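Local coordinates for protein pectinesterase (Aspergillus niger, PDB 5C1E) that hydrolyses the methyl esters of pectin, releasing methanol and leaving polygalacturonate, and probably takes part in the maceration and soft-rotting of plant tissue, at residues 67-72 with 173-178; 195-200 with 255-260. All blocks are in the same frame, centred on the assembly; numbering follows the deposited sequence.

Both contacts lie on the outside of the right-handed parallel beta-helix of this pectin methylesterase, on two different sheets, with centres 21 Å apart. Contact 1 sets a loop against strand 175-178 of the eight-stranded sheet and is polar; contact 2 joins residues 195-200 and 255-260, on or beside strands 198-201 and 255-259 of the ten-stranded sheet, through two aromatic rings. Their strands nevertheless share a core: I176 CD1 packs on I200 CG2 at 3.8 Å inside the beta-helix. Along the chain, contact 1 closes before contact 2 opens. Neither includes the predicted active-site residue D161, and both lie away from it; a sulfate ion, probably from the crystallisation liquor, sits about 5 Å from the side chain of W197.

Contact 1. Residues 67-72 with 173-178; sequences STYKDN and ECDIVS
On the outer surface of a parallel beta-helix, the loop between strands 57-61 and 74-78 reaches along the eight-stranded sheet to strand 175-178, and Y69 meets D175 there. The phenol OH of Y69 donates to OD2 of D175 in a very short hydrogen bond of 2.5 Å. The carboxylate oxygen lies at the ring edge, in its plane, whereas the carboxylate itself stands almost perpendicular to the ring (86° between planes). D175 already points toward the loop, and with CG anti to the carbonyl carbon (chi1 -75°) its OD2 comes to the phenol. Three strands, 107-110, 134-136 and 155-158, separate strand 74-78 from 175-178 in the sheet, so the loop side chain joins distant coils; Y69 also touches M155 of strand 155-158. K70 flanks the ring, its CG 3.5 Å above one face and offset toward the rim. Its NZ is 4.7 Å from D175 OD2, too far for direct contact; a water bridges them, accepting from K70 NZ at 3.0 Å and donating to D175 OD2 at 2.7 Å. A type I turn from Y69 to N72 shapes the loop, overlapped at its start by an ST turn in which T68 OG1 accepts from K70 N at 3.0 Å (168°).

Contact 2. Residues 195-200 with 255-260; sequences SGWYAI and LYYEYN
W197 and Y257 meet obliquely, their rings nearly parallel but displaced so far that they barely overlap. The six-membered ring of the indole and the phenol ring are tilted by 27°, and their centroids stand 5.4 Å apart, so this is not a full offset stack. The touching atoms are few: W197 CZ3 comes to 3.5 Å from Y257 CE2 and 3.7 Å from Y257 CD2, while W197 CH2 lies 3.7 Å from the same CE2. The CZ3-CH2 side of the indole thus meets the Y257 ring around CE2.

Both side chains place CG beside the backbone N, anti to the carbonyl carbon, but only Y257 sets out toward its partner. W197 starts out across the other segment, and only the far, benzenoid end of the indole comes near; its chi1 is -68°, with chi2 at 68° turning the ring. As whole side chains they cross at about a right angle.

Y257 lies on strand 255-259 of the ten-stranded parallel sheet of the beta-helix, and W197 immediately precedes strand 198-201 of the same sheet; strand 228-232 separates the two. The rings therefore meet across the intervening coil, with Y257 also resting on I230 of the strand between. W197 makes a cation-pi contact with R228 and packs on T285 and V286 of helix 283-287.

Between the two segments the contact is wholly carbon to carbon, with 74 Å² buried over both sides. With so little ring overlap, its attraction probably comes mainly from dispersion and exclusion of water where the rings touch, rather than from face-to-face stacking.

Contact 1. Residues 67-72 with 173-178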
loop_
_atom_site.group_PDB
_atom_site.type_symbol
_atom_site.label_atom_id
_atom_site.label_comp_id
_atom_site.label_asym_id
_atom_site.label_seq_id
_atom_site.Cartn_x
_atom_site.Cartn_y
_atom_site.Cartn_z
ATOM N N SER A 67 15.240 3.007 -7.355
ATOM C CA SER A 67 14.869 1.593 -7.462
ATOM C C SER A 67 14.452 0.958 -6.123
ATOM O O SER A 67 13.928 -0.172 -6.090
ATOM C CB SER A 67 16.033 0.798 -8.082
ATOM O OG SER A 67 17.053 0.563 -7.117
ATOM N N THR A 68 14.655 1.686 -5.024
ATOM C CA THR A 68 14.339 1.204 -3.693
ATOM C C THR A 68 13.586 2.278 -2.905
ATOM O O THR A 68 13.575 3.444 -3.295
ATOM C CB THR A 68 15.646 0.810 -2.964
ATOM O OG1 THR A 68 15.354 0.301 -1.662
ATOM C CG2 THR A 68 16.607 2.008 -2.819
ATOM N N TYR A 69 12.951 1.869 -1.808
ATOM C CA TYR A 69 12.413 2.800 -0.804
ATOM C C TYR A 69 13.477 3.189 0.263
ATOM O O TYR A 69 13.300 4.173 1.031
ATOM C CB TYR A 69 11.209 2.178 -0.090
ATOM C CG TYR A 69 11.547 0.938 0.710
ATOM C CD1 TYR A 69 12.017 1.035 2.018
ATOM C CD2 TYR A 69 11.338 -0.335 0.188
ATOM C CE1 TYR A 69 12.319 -0.097 2.754
ATOM C CE2 TYR A 69 11.642 -1.477 0.921
ATOM C CZ TYR A 69 12.127 -1.348 2.207
ATOM O OH TYR A 69 12.432 -2.470 2.951
ATOM N N LYS A 70 14.565 2.439 0.311
ATOM C CA LYS A 70 15.487 2.520 1.463
ATOM C C LYS A 70 16.221 3.847 1.627
ATOM O O LYS A 70 16.675 4.164 2.729
ATOM C CB LYS A 70 16.472 1.354 1.441
ATOM C CG LYS A 70 15.776 0.068 1.871
ATOM C CD LYS A 70 16.594 -1.192 1.690
ATOM C CE LYS A 70 15.816 -2.382 2.239
ATOM N NZ LYS A 70 16.710 -3.519 2.575
ATOM N N ASP A 71 16.355 4.602 0.548
ATOM C CA ASP A 71 17.051 5.895 0.564
ATOM C C ASP A 71 16.123 7.105 0.514
ATOM O O ASP A 71 16.589 8.239 0.294
ATOM C CB ASP A 71 18.049 5.968 -0.603
ATOM C CG ASP A 71 19.100 4.872 -0.540
ATOM O OD1 ASP A 71 19.469 4.467 0.573
ATOM O OD2 ASP A 71 19.543 4.394 -1.594
ATOM N N ASN A 72 14.819 6.901 0.734
ATOM C CA ASN A 72 13.887 8.020 0.662
ATOM C C ASN A 72 14.266 9.059 1.730
ATOM O O ASN A 72 14.666 8.708 2.861
ATOM C CB ASN A 72 12.445 7.570 0.879
ATOM C CG ASN A 72 11.900 6.709 -0.238
ATOM O OD1 ASN A 72 12.516 6.533 -1.273
ATOM N ND2 ASN A 72 10.703 6.188 -0.028
ATOM N N GLU A 173 7.367 -7.291 -5.314
ATOM C CA GLU A 173 8.692 -7.027 -4.747
ATOM C C GLU A 173 8.649 -6.002 -3.603
ATOM O O GLU A 173 9.515 -5.140 -3.519
ATOM C CB GLU A 173 9.650 -6.546 -5.836
ATOM C CG GLU A 173 9.926 -7.575 -6.915
ATOM C CD GLU A 173 10.708 -7.025 -8.112
ATOM O OE1 GLU A 173 11.184 -5.866 -8.106
ATOM O OE2 GLU A 173 10.839 -7.779 -9.098
ATOM N N CYS A 174 7.647 -6.117 -2.730
ATOM C CA CYS A 174 7.518 -5.240 -1.580
ATOM C C CYS A 174 8.004 -5.925 -0.321
ATOM O O CYS A 174 7.954 -7.164 -0.199
ATOM C CB CYS A 174 6.064 -4.820 -1.372
ATOM S SG CYS A 174 5.391 -3.768 -2.668
ATOM N N ASP A 175 8.451 -5.109 0.628
ATOM C CA ASP A 175 8.710 -5.591 1.970
ATOM C C ASP A 175 7.476 -5.281 2.784
ATOM O O ASP A 175 7.071 -4.128 2.896
ATOM C CB ASP A 175 9.964 -4.937 2.572
ATOM C CG ASP A 175 11.264 -5.491 1.979
ATOM O OD1 ASP A 175 11.307 -6.662 1.549
ATOM O OD2 ASP A 175 12.249 -4.740 1.939
ATOM N N ILE A 176 6.866 -6.330 3.330
ATOM C CA ILE A 176 5.672 -6.206 4.126
ATOM C C ILE A 176 6.093 -6.556 5.548
ATOM O O ILE A 176 6.491 -7.696 5.832
ATOM C CB ILE A 176 4.560 -7.101 3.561
ATOM C CG1 ILE A 176 4.147 -6.587 2.182
ATOM C CG2 ILE A 176 3.382 -7.194 4.515
ATOM C CD1 ILE A 176 3.275 -7.532 1.386
ATOM N N VAL A 177 6.042 -5.550 6.419
ATOM C CA VAL A 177 6.741 -5.562 7.702
ATOM C C VAL A 177 5.751 -5.427 8.853
ATOM O O VAL A 177 5.129 -4.388 9.005
ATOM C CB VAL A 177 7.764 -4.415 7.772
ATOM C CG1 VAL A 177 8.572 -4.478 9.069
ATOM C CG2 VAL A 177 8.695 -4.454 6.554
ATOM N N SER A 178 5.607 -6.472 9.663
ATOM C CA SER A 178 4.709 -6.424 10.821
ATOM C C SER A 178 5.420 -5.872 12.059
ATOM O O SER A 178 6.495 -6.375 12.441
ATOM C CB SER A 178 4.132 -7.818 11.153
ATOM O OG SER A 178 3.075 -8.192 10.286
HETATM O O HOH W 1 14.733 -5.664 1.976
#

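Contact 2. Residues 195-200 with 255-260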
loop_
_atom_site.group_PDB
_atom_site.type_symbol
_atom_site.label_atom_id
_atom_site.label_comp_id
_atom_site.label_asym_id
_atom_site.label_seq_id
_atom_site.Cartn_x
_atom_site.Cartn_y
_atom_site.Cartn_z
ATOM N N SER A 195 -14.733 -8.542 -9.287
ATOM C CA SER A 195 -13.667 -9.274 -9.961
ATOM C C SER A 195 -12.290 -9.024 -9.338
ATOM O O SER A 195 -11.291 -9.460 -9.869
ATOM C CB SER A 195 -13.643 -8.906 -11.440
ATOM O OG SER A 195 -13.398 -7.530 -11.589
ATOM N N GLY A 196 -12.251 -8.341 -8.203
ATOM C CA GLY A 196 -10.998 -7.968 -7.577
ATOM C C GLY A 196 -10.250 -9.063 -6.838
ATOM O O GLY A 196 -10.826 -10.061 -6.410
ATOM N N TRP A 197 -8.940 -8.862 -6.731
ATOM C CA TRP A 197 -8.022 -9.705 -5.960
ATOM C C TRP A 197 -7.058 -8.793 -5.222
ATOM O O TRP A 197 -6.737 -7.700 -5.707
ATOM C CB TRP A 197 -7.125 -10.572 -6.856
ATOM C CG TRP A 197 -7.777 -11.671 -7.639
ATOM C CD1 TRP A 197 -8.658 -11.537 -8.691
ATOM C CD2 TRP A 197 -7.566 -13.082 -7.471
ATOM N NE1 TRP A 197 -9.025 -12.782 -9.155
ATOM C CE2 TRP A 197 -8.363 -13.742 -8.422
ATOM C CE3 TRP A 197 -6.790 -13.848 -6.590
ATOM C CZ2 TRP A 197 -8.411 -15.137 -8.511
ATOM C CZ3 TRP A 197 -6.821 -15.234 -6.691
ATOM C CH2 TRP A 197 -7.638 -15.860 -7.636
ATOM N N TYR A 198 -6.552 -9.265 -4.087
ATOM C CA TYR A 198 -5.207 -8.881 -3.655
ATOM C C TYR A 198 -4.251 -9.971 -4.143
ATOM O O TYR A 198 -4.462 -11.173 -3.866
ATOM C CB TYR A 198 -5.032 -8.875 -2.141
ATOM C CG TYR A 198 -5.768 -7.829 -1.314
ATOM C CD1 TYR A 198 -6.916 -7.168 -1.772
ATOM C CD2 TYR A 198 -5.340 -7.575 -0.011
ATOM C CE1 TYR A 198 -7.569 -6.232 -0.978
ATOM C CE2 TYR A 198 -5.987 -6.668 0.796
ATOM C CZ TYR A 198 -7.095 -6.002 0.324
ATOM O OH TYR A 198 -7.699 -5.128 1.163
ATOM N N ALA A 199 -3.176 -9.546 -4.778
ATOM C CA ALA A 199 -2.086 -10.451 -5.127
ATOM C C ALA A 199 -0.806 -9.922 -4.503
ATOM O O ALA A 199 -0.381 -8.803 -4.795
ATOM C CB ALA A 199 -1.942 -10.570 -6.636
ATOM N N ILE A 200 -0.189 -10.739 -3.647
ATOM C CA ILE A 200 1.102 -10.397 -3.042
ATOM C C ILE A 200 2.154 -11.290 -3.696
ATOM O O ILE A 200 2.166 -12.499 -3.473
ATOM C CB ILE A 200 1.036 -10.544 -1.516
ATOM C CG1 ILE A 200 0.081 -9.478 -0.987
ATOM C CG2 ILE A 200 2.418 -10.401 -0.898
ATOM C CD1 ILE A 200 -0.479 -9.770 0.364
ATOM N N LEU A 255 -11.639 -16.410 -0.227
ATOM C CA LEU A 255 -10.843 -17.083 -1.253
ATOM C C LEU A 255 -9.370 -16.743 -0.996
ATOM O O LEU A 255 -8.825 -15.717 -1.457
ATOM C CB LEU A 255 -11.279 -16.656 -2.654
ATOM C CG LEU A 255 -12.701 -17.011 -3.125
ATOM C CD1 LEU A 255 -13.016 -18.481 -2.876
ATOM C CD2 LEU A 255 -13.756 -16.162 -2.449
ATOM N N TYR A 256 -8.756 -17.611 -0.214
ATOM C CA TYR A 256 -7.393 -17.446 0.276
ATOM C C TYR A 256 -6.449 -18.520 -0.277
ATOM O O TYR A 256 -6.673 -19.723 -0.108
ATOM C CB TYR A 256 -7.417 -17.527 1.792
ATOM C CG TYR A 256 -7.963 -16.316 2.533
ATOM C CD1 TYR A 256 -8.021 -15.052 1.947
ATOM C CD2 TYR A 256 -8.405 -16.447 3.858
ATOM C CE1 TYR A 256 -8.491 -13.944 2.666
ATOM C CE2 TYR A 256 -8.879 -15.362 4.576
ATOM C CZ TYR A 256 -8.919 -14.120 3.988
ATOM O OH TYR A 256 -9.350 -13.053 4.721
ATOM N N TYR A 257 -5.361 -18.066 -0.893
ATOM C CA TYR A 257 -4.478 -18.934 -1.651
ATOM C C TYR A 257 -3.019 -18.691 -1.317
ATOM O O TYR A 257 -2.609 -17.564 -1.008
ATOM C CB TYR A 257 -4.616 -18.647 -3.134
ATOM C CG TYR A 257 -6.007 -18.700 -3.708
ATOM C CD1 TYR A 257 -6.525 -19.891 -4.175
ATOM C CD2 TYR A 257 -6.781 -17.557 -3.823
ATOM C CE1 TYR A 257 -7.774 -19.952 -4.754
ATOM C CE2 TYR A 257 -8.035 -17.601 -4.403
ATOM C CZ TYR A 257 -8.536 -18.798 -4.850
ATOM O OH TYR A 257 -9.780 -18.868 -5.425
ATOM N N GLU A 258 -2.230 -19.752 -1.417
ATOM C CA GLU A 258 -0.780 -19.616 -1.465
ATOM C C GLU A 258 -0.216 -20.398 -2.645
ATOM O O GLU A 258 -0.728 -21.457 -2.989
ATOM C CB GLU A 258 -0.166 -20.125 -0.190
ATOM C CG GLU A 258 -0.380 -19.225 1.006
ATOM C CD GLU A 258 0.132 -19.892 2.261
ATOM O OE1 GLU A 258 1.315 -19.661 2.590
ATOM O OE2 GLU A 258 -0.627 -20.673 2.877
ATOM N N TYR A 259 0.828 -19.875 -3.277
ATOM C CA TYR A 259 1.445 -20.580 -4.395
ATOM C C TYR A 259 2.941 -20.313 -4.449
ATOM O O TYR A 259 3.362 -19.179 -4.664
ATOM C CB TYR A 259 0.813 -20.193 -5.738
ATOM C CG TYR A 259 1.394 -21.016 -6.866
ATOM C CD1 TYR A 259 0.928 -22.306 -7.116
ATOM C CD2 TYR A 259 2.445 -20.535 -7.640
ATOM C CE1 TYR A 259 1.477 -23.085 -8.118
ATOM C CE2 TYR A 259 3.003 -21.309 -8.644
ATOM C CZ TYR A 259 2.511 -22.586 -8.875
ATOM O OH TYR A 259 3.042 -23.371 -9.873
ATOM N N ASN A 260 3.729 -21.372 -4.268
ATOM C CA ASN A 260 5.183 -21.304 -4.428
ATOM C C ASN A 260 5.862 -20.282 -3.502
ATOM O O ASN A 260 6.727 -19.526 -3.936
ATOM C CB ASN A 260 5.547 -21.002 -5.900
ATOM C CG ASN A 260 7.032 -21.205 -6.181
ATOM O OD1 ASN A 260 7.622 -22.177 -5.715
ATOM N ND2 ASN A 260 7.648 -20.258 -6.889
#